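Local coordinates for protein FACT complex subunit POB3 (Chaetomium thermophilum var. thermophilum, PDB 4KHB) that probably acts, as part of FACT, as a histone chaperone that reorganises nucleosomes in transcription, replication and repair, this chain being its N-terminal portion, at residues Phe10-Leu15 / Lys19-Cys24; Glu62-Gln67 / Ala129-Tyr134; Lys88-Lys91 / Ser95-Leu98. All coordinates share one frame; numbering follows the deposited sequence.

Contact 1 (Phe10-Leu15 / Lys19-Cys24); sequences FDHIYL and KEPGKC
Tyr-14 lays its ring against Pro-21. From CB the side chain turns toward the proline with CG anti to its own carbonyl carbon (chi1 -58°), which carries the ring alongside it. CD2 then passes the peptide of Glu-20, CE2 comes to 3.6 Å from Pro-21 CD, and CZ lies 4.0 Å from Pro-21 CB. That same CB sits over the ring face, 4.1 Å from the centroid, as a CH-pi contact, and Lys-19 O approaches the ring edge. A compact proline ring, with its polarised C-H bonds, suits an aromatic face; His-12 crosses it obliquely elsewhere, ND1 3.6 Å from Pro-21 CB.

The backbones form the first antiparallel pairing of a PH-like domain. Phe-10 and Cys-24 make one hydrogen-bonded pair, Ile-13 and Gly-22 another. Between them the register slips by one, a beta bulge, where His-12 adopts positive phi and the chain turns from one sheet into the other. Ile-13 N donates almost straight to Gly-22 O (3.0 Å), while the return bond is weak. On the buried face, beta-branched Ile-13 and small Cys-24 meet through CG1 and CB at 4.0 Å, and Leu-75 and Phe-78 border Ile-13.

Contact 2 (Glu62-Gln67 / Ala129-Tyr134); sequences EVKILQ and AFEIPY
Lys-64 and Glu-131 meet across strands whose backbones stay well apart, 11.1 Å between Lys-64 CA and Glu-131 CA at their closest. They belong to two PH-like domains set in tandem: strand 61-66 lies in a sheet of the first domain and strand 127-133 at the edge of a sheet in the second. The meeting is therefore a buried interdomain salt bridge, and only long side chains can span the gap.

Lysine is suited to this by its reach. Lys-64 leaves its strand extended, with CG anti to the backbone N (chi1 -174°), and bends only towards its end, at chi3 and chi4. Glu-131 does the reverse, bending early at chi2 (104°), so that the carboxylate turns across the path of the ammonium group, and the two side chains meet at a slant.

The stronger partner of Lys-64 NZ is Glu-119 OE1, in a second salt bridge, and that of Glu-131 OE2 is His-103 NE2, to which it is hydrogen-bonded. Two acidic groups thus surround one buried amine, which would favour its protonated form. Nearby, Arg-43 of the neighbouring SPT16D chain makes weak, long ion pairs with Glu-62 OE1 and Glu-131 OE1; this would offset the like charges of these two oxygens, 5.9 Å apart. Phe-130 and Pro-133 pack on Val-45 and Met-41 of that same chain, so the strand 127-133 faces both the first domain and the partner subunit.

The bridge itself comes over the face of the carboxylate rather than from its edge: Lys-64 NZ stands almost directly above Glu-131 CD at 3.2 Å, with Glu-131 OE2 at 3.3 Å and Glu-131 OE1 at 3.5 Å.

Contact 3 (Lys88-Lys91 / Ser95-Leu98); sequences KIFK and STNL
Phe-90 and Thr-96 are joined by the stronger of the two hydrogen bonds between the segments. Thr-96 N donates to Phe-90 O at 2.8 Å, with an angle of 155° at the hydrogen, and the donor stands well above the carbonyl plane instead of lying on a lone pair. A second, weak bond runs from Ser-95 N to Lys-91 O at 3.5 Å. Ser-95 takes positive phi (54°), and this is what folds the chain back: the helix stops, and the following residues run alongside its last turn. The CB of Ser-95 points away from the helix, at an exposed position where a polar residue is at home.

A softer contact follows from the same fold-back. Thr-96 O lies near the helix backbone, 3.3 Å from Lys-91 CA, in a CA-H...O contact.

Among the van der Waals contacts, Phe-90 CB lies 3.5 Å from Thr-96 O. Phe-90 CG is anti to the carbonyl carbon (chi1 -83°), which swings the ring away from the polar turn, and Thr-96 CB lies at the ring edge, 4.3 Å from Phe-90 CD2. Beta-branched threonine favours this extended backbone, and its OG1 is taken up by a hydrogen bond with Tyr-94 O. Lys-91, on the exposed flank, brings its CB towards Thr-96 O, while its long chain carries the ammonium group outward.

The helix 83-92 is the C-terminal helix characteristic of PH-like domains, packed against the beta sheet core. Phe-90 is its large hydrophobic anchor, reaching Ala-52 of strand 51-56 and Val-63 and Ile-65 of strand 61-66, with Tyr-94 edge-to-face against its ring. Leu-98, leading into strand 98-100, also packs on Ala-52 and on Trp-54.

The helix segment 88-91 is the hub of the three. Contact 3 touches contact 1 where Ile-89 CD1 meets Phe-10 CE1 at 3.8 Å, and it touches contact 2 where Phe-90 CZ lies 3.9 Å from Val-63 CG1. One helix thereby packs on both sheets of the first domain. Contacts 1 and 2 do not touch: their centres are about 17 Å apart and their nearest atoms about 7 Å, although strands 13-15 and 61-66 belong to one sheet. In sequence contact 1 closes first, and contact 3 is nested within the loop closed by contact 2. Contact 2 alone links the two domains and adjoins SPT16D.

Contact 1 (Phe10-Leu15 / Lys19-Cys24)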
loop_
_atom_site.group_PDB
_atom_site.type_symbol
_atom_site.label_atom_id
_atom_site.label_comp_id
_atom_site.label_asym_id
_atom_site.label_seq_id
_atom_site.Cartn_x
_atom_site.Cartn_y
_atom_site.Cartn_z
ATOM N N PHE H 10 -8.024 -8.329 21.637
ATOM C CA PHE H 10 -6.784 -8.624 20.938
ATOM C C PHE H 10 -5.774 -7.540 21.285
ATOM O O PHE H 10 -6.094 -6.349 21.238
ATOM C CB PHE H 10 -7.015 -8.677 19.426
ATOM C CG PHE H 10 -7.910 -9.800 18.985
ATOM C CD1 PHE H 10 -9.289 -9.638 18.939
ATOM C CD2 PHE H 10 -7.370 -11.026 18.623
ATOM C CE1 PHE H 10 -10.112 -10.679 18.530
ATOM C CE2 PHE H 10 -8.183 -12.068 18.215
ATOM C CZ PHE H 10 -9.556 -11.896 18.168
ATOM N N ASP H 11 -4.562 -7.949 21.641
ATOM C CA ASP H 11 -3.559 -7.000 22.105
ATOM C C ASP H 11 -2.540 -6.643 21.029
ATOM O O ASP H 11 -2.369 -7.380 20.055
ATOM C CB ASP H 11 -2.850 -7.553 23.343
ATOM C CG ASP H 11 -3.464 -7.049 24.635
ATOM O OD1 ASP H 11 -3.745 -5.834 24.724
ATOM O OD2 ASP H 11 -3.668 -7.864 25.558
ATOM N N HIS H 12 -1.877 -5.502 21.216
ATOM C CA HIS H 12 -0.801 -5.054 20.331
ATOM C C HIS H 12 -1.277 -4.814 18.899
ATOM O O HIS H 12 -0.660 -5.290 17.943
ATOM C CB HIS H 12 0.380 -6.031 20.353
ATOM C CG HIS H 12 1.688 -5.400 19.991
ATOM N ND1 HIS H 12 2.232 -4.354 20.704
ATOM C CD2 HIS H 12 2.556 -5.662 18.986
ATOM C CE1 HIS H 12 3.380 -3.998 20.153
ATOM N NE2 HIS H 12 3.600 -4.778 19.110
ATOM N N ILE H 13 -2.366 -4.066 18.753
ATOM C CA ILE H 13 -2.940 -3.804 17.439
ATOM C C ILE H 13 -2.789 -2.328 17.063
ATOM O O ILE H 13 -3.027 -1.444 17.889
ATOM C CB ILE H 13 -4.430 -4.207 17.394
ATOM C CG1 ILE H 13 -4.603 -5.669 17.820
ATOM C CG2 ILE H 13 -5.016 -3.959 16.008
ATOM C CD1 ILE H 13 -3.827 -6.661 16.964
ATOM N N TYR H 14 -2.391 -2.066 15.820
ATOM C CA TYR H 14 -2.259 -0.697 15.330
ATOM C C TYR H 14 -3.497 -0.305 14.530
ATOM O O TYR H 14 -3.953 -1.060 13.665
ATOM C CB TYR H 14 -1.005 -0.547 14.461
ATOM C CG TYR H 14 0.295 -0.911 15.146
ATOM C CD1 TYR H 14 0.762 -2.220 15.149
ATOM C CD2 TYR H 14 1.064 0.060 15.773
ATOM C CE1 TYR H 14 1.954 -2.552 15.765
ATOM C CE2 TYR H 14 2.256 -0.262 16.389
ATOM C CZ TYR H 14 2.694 -1.567 16.383
ATOM O OH TYR H 14 3.883 -1.890 16.998
ATOM N N LEU H 15 -4.044 0.871 14.824
ATOM C CA LEU H 15 -5.229 1.352 14.124
ATOM C C LEU H 15 -4.841 2.424 13.109
ATOM O O LEU H 15 -4.310 3.475 13.478
ATOM C CB LEU H 15 -6.265 1.875 15.135
ATOM C CG LEU H 15 -7.572 2.558 14.710
ATOM C CD1 LEU H 15 -7.406 4.069 14.610
ATOM C CD2 LEU H 15 -8.114 1.991 13.403
ATOM N N LYS H 19 1.254 4.915 15.173
ATOM C CA LYS H 19 2.621 4.712 15.618
ATOM C C LYS H 19 2.666 3.883 16.896
ATOM O O LYS H 19 3.628 3.156 17.141
ATOM C CB LYS H 19 3.329 6.061 15.803
ATOM C CG LYS H 19 2.494 7.277 15.385
ATOM C CD LYS H 19 1.449 7.685 16.423
ATOM C CE LYS H 19 0.211 8.278 15.748
ATOM N NZ LYS H 19 0.527 9.404 14.826
ATOM N N GLU H 20 1.625 4.004 17.711
ATOM C CA GLU H 20 1.537 3.247 18.952
ATOM C C GLU H 20 0.438 2.195 18.873
ATOM O O GLU H 20 -0.665 2.475 18.401
ATOM C CB GLU H 20 1.292 4.176 20.142
ATOM C CG GLU H 20 2.549 4.861 20.656
ATOM C CD GLU H 20 2.289 5.729 21.869
ATOM O OE1 GLU H 20 1.139 5.749 22.354
ATOM O OE2 GLU H 20 3.240 6.385 22.343
ATOM N N PRO H 21 0.738 0.977 19.346
ATOM C CA PRO H 21 -0.252 -0.103 19.371
ATOM C C PRO H 21 -1.295 0.150 20.453
ATOM O O PRO H 21 -1.173 1.112 21.217
ATOM C CB PRO H 21 0.587 -1.330 19.729
ATOM C CG PRO H 21 1.719 -0.779 20.526
ATOM C CD PRO H 21 2.039 0.544 19.889
ATOM N N GLY H 22 -2.306 -0.708 20.519
ATOM C CA GLY H 22 -3.396 -0.516 21.455
ATOM C C GLY H 22 -4.213 -1.779 21.624
ATOM O O GLY H 22 -3.858 -2.828 21.085
ATOM N N LYS H 23 -5.309 -1.685 22.368
ATOM C CA LYS H 23 -6.137 -2.852 22.642
ATOM C C LYS H 23 -7.391 -2.843 21.774
ATOM O O LYS H 23 -8.111 -1.842 21.714
ATOM C CB LYS H 23 -6.506 -2.885 24.125
ATOM C CG LYS H 23 -7.148 -4.177 24.601
ATOM C CD LYS H 23 -7.334 -4.136 26.112
ATOM C CE LYS H 23 -7.675 -5.502 26.678
ATOM N NZ LYS H 23 -8.017 -5.433 28.125
ATOM N N CYS H 24 -7.643 -3.959 21.097
ATOM C CA CYS H 24 -8.796 -4.071 20.210
ATOM C C CYS H 24 -9.858 -5.003 20.782
ATOM O O CYS H 24 -9.599 -6.187 21.001
ATOM C CB CYS H 24 -8.351 -4.571 18.835
ATOM S SG CYS H 24 -9.619 -4.470 17.552
#

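Contact 2 (Glu62-Gln67 / Ala129-Tyr134)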
loop_
_atom_site.group_PDB
_atom_site.type_symbol
_atom_site.label_atom_id
_atom_site.label_comp_id
_atom_site.label_asym_id
_atom_site.label_seq_id
_atom_site.Cartn_x
_atom_site.Cartn_y
_atom_site.Cartn_z
ATOM N N GLU H 62 -3.370 -8.138 8.945
ATOM C CA GLU H 62 -4.261 -6.989 8.944
ATOM C C GLU H 62 -5.716 -7.394 8.753
ATOM O O GLU H 62 -6.032 -8.208 7.882
ATOM C CB GLU H 62 -3.843 -6.020 7.831
ATOM C CG GLU H 62 -4.734 -4.794 7.688
ATOM C CD GLU H 62 -4.464 -4.024 6.411
ATOM O OE1 GLU H 62 -4.894 -4.484 5.332
ATOM O OE2 GLU H 62 -3.820 -2.957 6.487
ATOM N N VAL H 63 -6.597 -6.822 9.567
ATOM C CA VAL H 63 -8.026 -6.870 9.294
ATOM C C VAL H 63 -8.416 -5.520 8.715
ATOM O O VAL H 63 -8.302 -4.494 9.388
ATOM C CB VAL H 63 -8.852 -7.139 10.564
ATOM C CG1 VAL H 63 -10.338 -7.004 10.268
ATOM C CG2 VAL H 63 -8.546 -8.518 11.113
ATOM N N LYS H 64 -8.859 -5.518 7.463
ATOM C CA LYS H 64 -9.322 -4.292 6.827
ATOM C C LYS H 64 -10.839 -4.273 6.853
ATOM O O LYS H 64 -11.484 -5.150 6.274
ATOM C CB LYS H 64 -8.810 -4.202 5.386
ATOM C CG LYS H 64 -9.129 -2.894 4.681
ATOM C CD LYS H 64 -9.022 -3.050 3.172
ATOM C CE LYS H 64 -7.574 -3.205 2.740
ATOM N NZ LYS H 64 -7.312 -2.580 1.415
ATOM N N ILE H 65 -11.412 -3.274 7.518
ATOM C CA ILE H 65 -12.864 -3.191 7.628
ATOM C C ILE H 65 -13.442 -2.189 6.640
ATOM O O ILE H 65 -13.037 -1.022 6.600
ATOM C CB ILE H 65 -13.318 -2.838 9.061
ATOM C CG1 ILE H 65 -12.911 -3.946 10.036
ATOM C CG2 ILE H 65 -14.826 -2.665 9.118
ATOM C CD1 ILE H 65 -13.135 -3.604 11.499
ATOM N N LEU H 66 -14.390 -2.670 5.843
ATOM C CA LEU H 66 -15.065 -1.858 4.845
ATOM C C LEU H 66 -16.398 -1.381 5.407
ATOM O O LEU H 66 -17.263 -2.191 5.750
ATOM C CB LEU H 66 -15.275 -2.685 3.573
ATOM C CG LEU H 66 -14.018 -3.431 3.114
ATOM C CD1 LEU H 66 -14.336 -4.521 2.104
ATOM C CD2 LEU H 66 -13.008 -2.452 2.543
ATOM N N GLN H 67 -16.554 -0.064 5.507
ATOM C CA GLN H 67 -17.776 0.542 6.030
ATOM C C GLN H 67 -18.917 0.460 5.012
ATOM O O GLN H 67 -18.669 0.311 3.813
ATOM C CB GLN H 67 -17.511 1.997 6.436
ATOM C CG GLN H 67 -16.608 2.159 7.665
ATOM C CD GLN H 67 -16.192 3.600 7.904
ATOM O OE1 GLN H 67 -16.686 4.518 7.250
ATOM N NE2 GLN H 67 -15.269 3.804 8.836
ATOM N N ALA H 129 -1.952 -5.292 -5.667
ATOM C CA ALA H 129 -0.576 -5.001 -5.292
ATOM C C ALA H 129 -0.585 -3.973 -4.169
ATOM O O ALA H 129 0.176 -4.082 -3.203
ATOM C CB ALA H 129 0.210 -4.482 -6.485
ATOM N N PHE H 130 -1.453 -2.972 -4.313
ATOM C CA PHE H 130 -1.644 -1.951 -3.283
ATOM C C PHE H 130 -3.003 -1.252 -3.380
ATOM O O PHE H 130 -3.676 -1.319 -4.412
ATOM C CB PHE H 130 -0.504 -0.931 -3.306
ATOM C CG PHE H 130 -0.373 -0.188 -4.604
ATOM C CD1 PHE H 130 -0.986 1.044 -4.781
ATOM C CD2 PHE H 130 0.386 -0.713 -5.642
ATOM C CE1 PHE H 130 -0.855 1.737 -5.973
ATOM C CE2 PHE H 130 0.522 -0.030 -6.836
ATOM C CZ PHE H 130 -0.100 1.199 -7.002
ATOM N N GLU H 131 -3.398 -0.580 -2.302
ATOM C CA GLU H 131 -4.682 0.111 -2.248
ATOM C C GLU H 131 -4.500 1.535 -1.730
ATOM O O GLU H 131 -3.707 1.770 -0.814
ATOM C CB GLU H 131 -5.653 -0.642 -1.333
ATOM C CG GLU H 131 -5.954 -2.068 -1.763
ATOM C CD GLU H 131 -5.226 -3.088 -0.914
ATOM O OE1 GLU H 131 -4.243 -2.705 -0.245
ATOM O OE2 GLU H 131 -5.636 -4.267 -0.912
ATOM N N ILE H 132 -5.227 2.480 -2.319
ATOM C CA ILE H 132 -5.205 3.867 -1.859
ATOM C C ILE H 132 -6.611 4.333 -1.486
ATOM O O ILE H 132 -7.475 4.476 -2.354
ATOM C CB ILE H 132 -4.633 4.806 -2.930
ATOM C CG1 ILE H 132 -3.204 4.391 -3.275
ATOM C CG2 ILE H 132 -4.619 6.243 -2.431
ATOM C CD1 ILE H 132 -2.879 4.471 -4.743
ATOM N N PRO H 133 -6.844 4.559 -0.183
ATOM C CA PRO H 133 -8.140 5.046 0.309
ATOM C C PRO H 133 -8.420 6.459 -0.186
ATOM O O PRO H 133 -7.508 7.287 -0.194
ATOM C CB PRO H 133 -7.975 5.034 1.838
ATOM C CG PRO H 133 -6.756 4.212 2.113
ATOM C CD PRO H 133 -5.883 4.308 0.904
ATOM N N TYR H 134 -9.655 6.715 -0.611
ATOM C CA TYR H 134 -10.049 8.017 -1.149
ATOM C C TYR H 134 -9.824 9.152 -0.149
ATOM O O TYR H 134 -9.517 10.281 -0.535
ATOM C CB TYR H 134 -11.516 7.978 -1.598
ATOM C CG TYR H 134 -11.773 7.031 -2.754
ATOM C CD1 TYR H 134 -10.792 6.785 -3.705
ATOM C CD2 TYR H 134 -12.989 6.371 -2.880
ATOM C CE1 TYR H 134 -11.016 5.922 -4.755
ATOM C CE2 TYR H 134 -13.222 5.500 -3.928
ATOM C CZ TYR H 134 -12.229 5.282 -4.862
ATOM O OH TYR H 134 -12.443 4.419 -5.912
#

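Contact 3 (Lys88-Lys91 / Ser95-Leu98)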
loop_
_atom_site.group_PDB
_atom_site.type_symbol
_atom_site.label_atom_id
_atom_site.label_comp_id
_atom_site.label_asym_id
_atom_site.label_seq_id
_atom_site.Cartn_x
_atom_site.Cartn_y
_atom_site.Cartn_z
ATOM N N LYS H 88 -15.039 -15.995 13.161
ATOM C CA LYS H 88 -16.253 -16.263 13.926
ATOM C C LYS H 88 -16.938 -14.974 14.369
ATOM O O LYS H 88 -18.164 -14.863 14.312
ATOM C CB LYS H 88 -15.952 -17.130 15.151
ATOM C CG LYS H 88 -17.137 -17.987 15.573
ATOM C CD LYS H 88 -16.808 -18.920 16.727
ATOM C CE LYS H 88 -18.000 -19.807 17.060
ATOM N NZ LYS H 88 -17.666 -20.861 18.056
ATOM N N ILE H 89 -16.138 -14.013 14.822
ATOM C CA ILE H 89 -16.643 -12.707 15.234
ATOM C C ILE H 89 -17.423 -12.016 14.120
ATOM O O ILE H 89 -18.572 -11.619 14.311
ATOM C CB ILE H 89 -15.488 -11.783 15.679
ATOM C CG1 ILE H 89 -14.848 -12.291 16.970
ATOM C CG2 ILE H 89 -15.976 -10.350 15.849
ATOM C CD1 ILE H 89 -13.554 -11.586 17.308
ATOM N N PHE H 90 -16.793 -11.876 12.957
ATOM C CA PHE H 90 -17.410 -11.191 11.825
ATOM C C PHE H 90 -18.639 -11.917 11.277
ATOM O O PHE H 90 -19.594 -11.280 10.835
ATOM C CB PHE H 90 -16.382 -10.928 10.718
ATOM C CG PHE H 90 -15.550 -9.697 10.948
ATOM C CD1 PHE H 90 -14.379 -9.760 11.692
ATOM C CD2 PHE H 90 -15.952 -8.468 10.437
ATOM C CE1 PHE H 90 -13.616 -8.625 11.910
ATOM C CE2 PHE H 90 -15.196 -7.326 10.655
ATOM C CZ PHE H 90 -14.025 -7.407 11.392
ATOM N N LYS H 91 -18.611 -13.246 11.300
ATOM C CA LYS H 91 -19.739 -14.025 10.796
ATOM C C LYS H 91 -20.922 -14.012 11.765
ATOM O O LYS H 91 -22.050 -13.711 11.373
ATOM C CB LYS H 91 -19.321 -15.468 10.488
ATOM C CG LYS H 91 -20.459 -16.331 9.944
ATOM C CD LYS H 91 -19.997 -17.739 9.592
ATOM C CE LYS H 91 -19.748 -18.574 10.836
ATOM N NZ LYS H 91 -18.294 -18.729 11.106
ATOM N N SER H 95 -22.465 -10.382 10.411
ATOM C CA SER H 95 -23.045 -10.922 9.178
ATOM C C SER H 95 -22.079 -10.746 8.011
ATOM O O SER H 95 -22.491 -10.416 6.895
ATOM C CB SER H 95 -24.397 -10.267 8.860
ATOM O OG SER H 95 -25.333 -10.482 9.902
ATOM N N THR H 96 -20.796 -10.971 8.279
ATOM C CA THR H 96 -19.761 -10.738 7.282
ATOM C C THR H 96 -18.758 -11.885 7.214
ATOM O O THR H 96 -18.325 -12.409 8.246
ATOM C CB THR H 96 -18.981 -9.444 7.604
ATOM O OG1 THR H 96 -19.893 -8.345 7.750
ATOM C CG2 THR H 96 -17.995 -9.127 6.502
ATOM N N ASN H 97 -18.389 -12.271 5.997
ATOM C CA ASN H 97 -17.317 -13.236 5.799
ATOM C C ASN H 97 -15.972 -12.516 5.780
ATOM O O ASN H 97 -15.773 -11.588 4.992
ATOM C CB ASN H 97 -17.529 -14.035 4.505
ATOM C CG ASN H 97 -18.766 -14.918 4.559
ATOM O OD1 ASN H 97 -19.038 -15.559 5.573
ATOM N ND2 ASN H 97 -19.518 -14.958 3.464
ATOM N N LEU H 98 -15.053 -12.939 6.645
ATOM C CA LEU H 98 -13.699 -12.395 6.632
ATOM C C LEU H 98 -12.936 -12.990 5.458
ATOM O O LEU H 98 -12.457 -14.122 5.523
ATOM C CB LEU H 98 -12.980 -12.679 7.953
ATOM C CG LEU H 98 -11.573 -12.096 8.112
ATOM C CD1 LEU H 98 -11.591 -10.599 7.869
ATOM C CD2 LEU H 98 -11.011 -12.392 9.498
#